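Local coordinates for molybdenum-pterin-binding protein 2 (Clostridium pasteurianum, PDB 1GUT) that binds molybdate and belongs to the Mop family of small molybdenum-binding proteins, the molbindins, at residues 14-19 against 23-28. Sequence-based numbering, arbitrary orientation.
Sequences VGLKKG and AEVVLE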
ATOM      1  N   VAL A  14     -20.110 -12.134   1.881  1.00 11.99           N
ATOM      2  CA  VAL A  14     -21.037 -12.229   3.001  1.00 13.17           C
ATOM      3  C   VAL A  14     -21.425 -10.862   3.559  1.00 13.65           C
ATOM      4  O   VAL A  14     -22.314 -10.752   4.414  1.00 16.08           O
ATOM      5  CB  VAL A  14     -20.539 -13.151   4.140  1.00 13.02           C
ATOM      6  CG1 VAL A  14     -20.457 -14.587   3.661  1.00 14.66           C
ATOM      7  CG2 VAL A  14     -19.173 -12.688   4.709  1.00 12.88           C
ATOM      8  N   GLY A  15     -20.762  -9.815   3.091  1.00 13.49           N
ATOM      9  CA  GLY A  15     -21.080  -8.468   3.524  1.00 14.35           C
ATOM     10  C   GLY A  15     -20.709  -7.455   2.461  1.00 13.91           C
ATOM     11  O   GLY A  15     -19.691  -7.582   1.796  1.00 12.70           O
ATOM     12  N   LEU A  16     -21.537  -6.430   2.321  1.00 14.02           N
ATOM     13  CA  LEU A  16     -21.295  -5.345   1.372  1.00 14.20           C
ATOM     14  C   LEU A  16     -21.888  -4.076   1.939  1.00 14.02           C
ATOM     15  O   LEU A  16     -23.077  -4.042   2.267  1.00 14.98           O
ATOM     16  CB  LEU A  16     -21.913  -5.665   0.007  1.00 14.28           C
ATOM     17  CG  LEU A  16     -21.793  -4.616  -1.097  1.00 16.77           C
ATOM     18  CD1 LEU A  16     -20.338  -4.334  -1.435  1.00 17.63           C
ATOM     19  CD2 LEU A  16     -22.525  -5.138  -2.327  1.00 19.38           C
ATOM     20  N   LYS A  17     -21.068  -3.037   2.097  1.00 12.44           N
ATOM     21  CA  LYS A  17     -21.540  -1.751   2.607  1.00 13.45           C
ATOM     22  C   LYS A  17     -21.012  -0.696   1.663  1.00 13.29           C
ATOM     23  O   LYS A  17     -19.807  -0.559   1.498  1.00 11.84           O
ATOM     24  CB  LYS A  17     -21.038  -1.533   4.042  1.00 14.83           C
ATOM     25  CG  LYS A  17     -21.479  -0.206   4.658  1.00 17.54           C
ATOM     26  CD  LYS A  17     -21.224  -0.163   6.173  1.00 20.97           C
ATOM     27  CE  LYS A  17     -19.728  -0.250   6.528  1.00 22.50           C
ATOM     28  NZ  LYS A  17     -19.460  -0.156   8.016  1.00 22.48           N
ATOM     29  N   LYS A  18     -21.906   0.040   1.027  1.00 12.85           N
ATOM     30  CA  LYS A  18     -21.528   1.039   0.062  1.00 13.77           C
ATOM     31  C   LYS A  18     -21.431   2.413   0.668  1.00 14.00           C
ATOM     32  O   LYS A  18     -22.288   2.839   1.431  1.00 15.99           O
ATOM     33  CB  LYS A  18     -22.584   1.093  -1.049  1.00 14.25           C
ATOM     34  CG  LYS A  18     -22.639  -0.163  -1.875  1.00 16.24           C
ATOM     35  CD  LYS A  18     -23.737  -0.142  -2.939  1.00 19.53           C
ATOM     36  CE  LYS A  18     -23.750  -1.472  -3.715  1.00 23.98           C
ATOM     37  NZ  LYS A  18     -24.761  -1.490  -4.822  1.00 26.88           N
ATOM     38  N   GLY A  19     -20.362   3.100   0.319  1.00 13.95           N
ATOM     39  CA  GLY A  19     -20.183   4.482   0.732  1.00 14.96           C
ATOM     40  C   GLY A  19     -20.384   5.363  -0.492  1.00 16.36           C
ATOM     41  O   GLY A  19     -21.027   4.971  -1.464  1.00 17.55           O
ATOM     42  N   ALA A  23     -16.410   1.216  -1.086  1.00 11.56           N
ATOM     43  CA  ALA A  23     -17.321   0.188  -0.609  1.00 11.07           C
ATOM     44  C   ALA A  23     -16.509  -0.861   0.097  1.00 10.77           C
ATOM     45  O   ALA A  23     -15.389  -1.153  -0.293  1.00 11.56           O
ATOM     46  CB  ALA A  23     -18.084  -0.460  -1.773  1.00 11.93           C
ATOM     47  N   GLU A  24     -17.109  -1.428   1.131  1.00  9.89           N
ATOM     48  CA  GLU A  24     -16.493  -2.468   1.931  1.00 11.08           C
ATOM     49  C   GLU A  24     -17.127  -3.791   1.553  1.00 11.16           C
ATOM     50  O   GLU A  24     -18.338  -3.957   1.633  1.00 11.51           O
ATOM     51  CB  GLU A  24     -16.690  -2.186   3.420  1.00 12.40           C
ATOM     52  CG  GLU A  24     -15.984  -3.215   4.313  1.00 15.60           C
ATOM     53  CD  GLU A  24     -16.312  -3.021   5.776  1.00 20.90           C
ATOM     54  OE1 GLU A  24     -16.326  -1.871   6.220  1.00 23.36           O
ATOM     55  OE2 GLU A  24     -16.555  -4.012   6.492  1.00 25.86           O
ATOM     56  N   VAL A  25     -16.306  -4.733   1.123  1.00 10.26           N
ATOM     57  CA  VAL A  25     -16.736  -6.056   0.715  1.00 10.71           C
ATOM     58  C   VAL A  25     -16.119  -7.073   1.674  1.00 10.30           C
ATOM     59  O   VAL A  25     -14.897  -7.059   1.890  1.00 11.24           O
ATOM     60  CB  VAL A  25     -16.205  -6.355  -0.728  1.00 10.41           C
ATOM     61  CG1 VAL A  25     -16.750  -7.711  -1.259  1.00 13.12           C
ATOM     62  CG2 VAL A  25     -16.559  -5.220  -1.679  1.00 11.89           C
ATOM     63  N   VAL A  26     -16.932  -7.961   2.240  1.00 11.00           N
ATOM     64  CA  VAL A  26     -16.424  -9.010   3.143  1.00 11.63           C
ATOM     65  C   VAL A  26     -16.659 -10.353   2.483  1.00 11.58           C
ATOM     66  O   VAL A  26     -17.784 -10.655   2.059  1.00 11.43           O
ATOM     67  CB  VAL A  26     -17.116  -8.953   4.531  1.00 12.38           C
ATOM     68  CG1 VAL A  26     -16.530  -9.965   5.484  1.00 13.72           C
ATOM     69  CG2 VAL A  26     -16.976  -7.542   5.125  1.00 13.82           C
ATOM     70  N   LEU A  27     -15.592 -11.132   2.362  1.00 12.02           N
ATOM     71  CA  LEU A  27     -15.654 -12.442   1.736  1.00 13.12           C
ATOM     72  C   LEU A  27     -15.339 -13.527   2.745  1.00 13.10           C
ATOM     73  O   LEU A  27     -14.408 -13.402   3.539  1.00 12.84           O
ATOM     74  CB  LEU A  27     -14.571 -12.570   0.660  1.00 15.40           C
ATOM     75  CG  LEU A  27     -14.440 -11.638  -0.525  1.00 18.32           C
ATOM     76  CD1 LEU A  27     -13.329 -12.192  -1.429  1.00 21.72           C
ATOM     77  CD2 LEU A  27     -15.753 -11.610  -1.261  1.00 21.06           C
ATOM     78  N   GLU A  28     -16.090 -14.606   2.688  1.00 12.88           N
ATOM     79  CA  GLU A  28     -15.808 -15.764   3.534  1.00 14.68           C
ATOM     80  C   GLU A  28     -14.960 -16.696   2.671  1.00 15.56           C
ATOM     81  O   GLU A  28     -15.399 -17.124   1.604  1.00 15.56           O
ATOM     82  CB  GLU A  28     -17.110 -16.478   3.906  1.00 15.65           C
ATOM     83  CG  GLU A  28     -16.914 -17.826   4.587  1.00 18.28           C
ATOM     84  CD  GLU A  28     -18.123 -18.757   4.436  1.00 23.44           C
ATOM     85  OE1 GLU A  28     -19.220 -18.330   3.977  1.00 27.53           O
ATOM     86  OE2 GLU A  28     -17.970 -19.943   4.780  1.00 26.60           O
TER
HETATM   87  O   HOH W   1     -16.517  -0.006   8.070  1.00 21.24           O
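Val14 and Gly15 both turn their backbone N toward Val26 O, which illustrates how an antiparallel ladder absorbs one extra residue. The bond from Val14 N is the shorter, 2.8 Å to Val26 O, while that from Gly15 N to the same Val26 O is stretched to 3.3 Å and bent to 147° at the hydrogen. One carbonyl thus holds two donors, the signature of a classic beta bulge, and Val26 N returns a nearly straight bond to Gly15 O. Beyond the bulge the ladder is regular: Lys17 and Glu24 form a hydrogen-bonded pair with both bonds at 2.9 Å between Lys17 N and Glu24 O and between Glu24 N and Lys17 O. Between these pairs, the CA of Leu16 approaches Glu24 O in a C-H...O contact.

The two strands form the hairpin 8-18/22-29, the central pair of the chain's four-stranded antiparallel sheet in a TOBE domain of the OB clan; strand 34-40 pairs with the far edge of 23-28.

Charged groups meet on the face carrying Lys17 and Glu24. The lysine chain bends at chi3 (64°) after an extended start, bringing Lys17 CE within 3.8 Å of Glu24 OE1. Lys17 NZ is 4.0 Å from Glu24 OE1, a long salt bridge, and a water spans the gap, accepting from Lys17 NZ and donating to Glu24 OE1 at 2.6 Å. Asp42 of the second subunit lies close to Glu24, like charge near like, and makes a weak, long ion pair with Lys17, whose positive charge probably eases the crowding of carboxylates.

Apolar contacts flank the ladder. On the opposite face Leu16 CD1 lies alongside Val25 CG2, the two branches running abreast, whereas at the bulge Val14 CG2 rests against Val26 CG1, the two side chains meeting at a slant, and CG1 of Val14 reaches Glu28 CB.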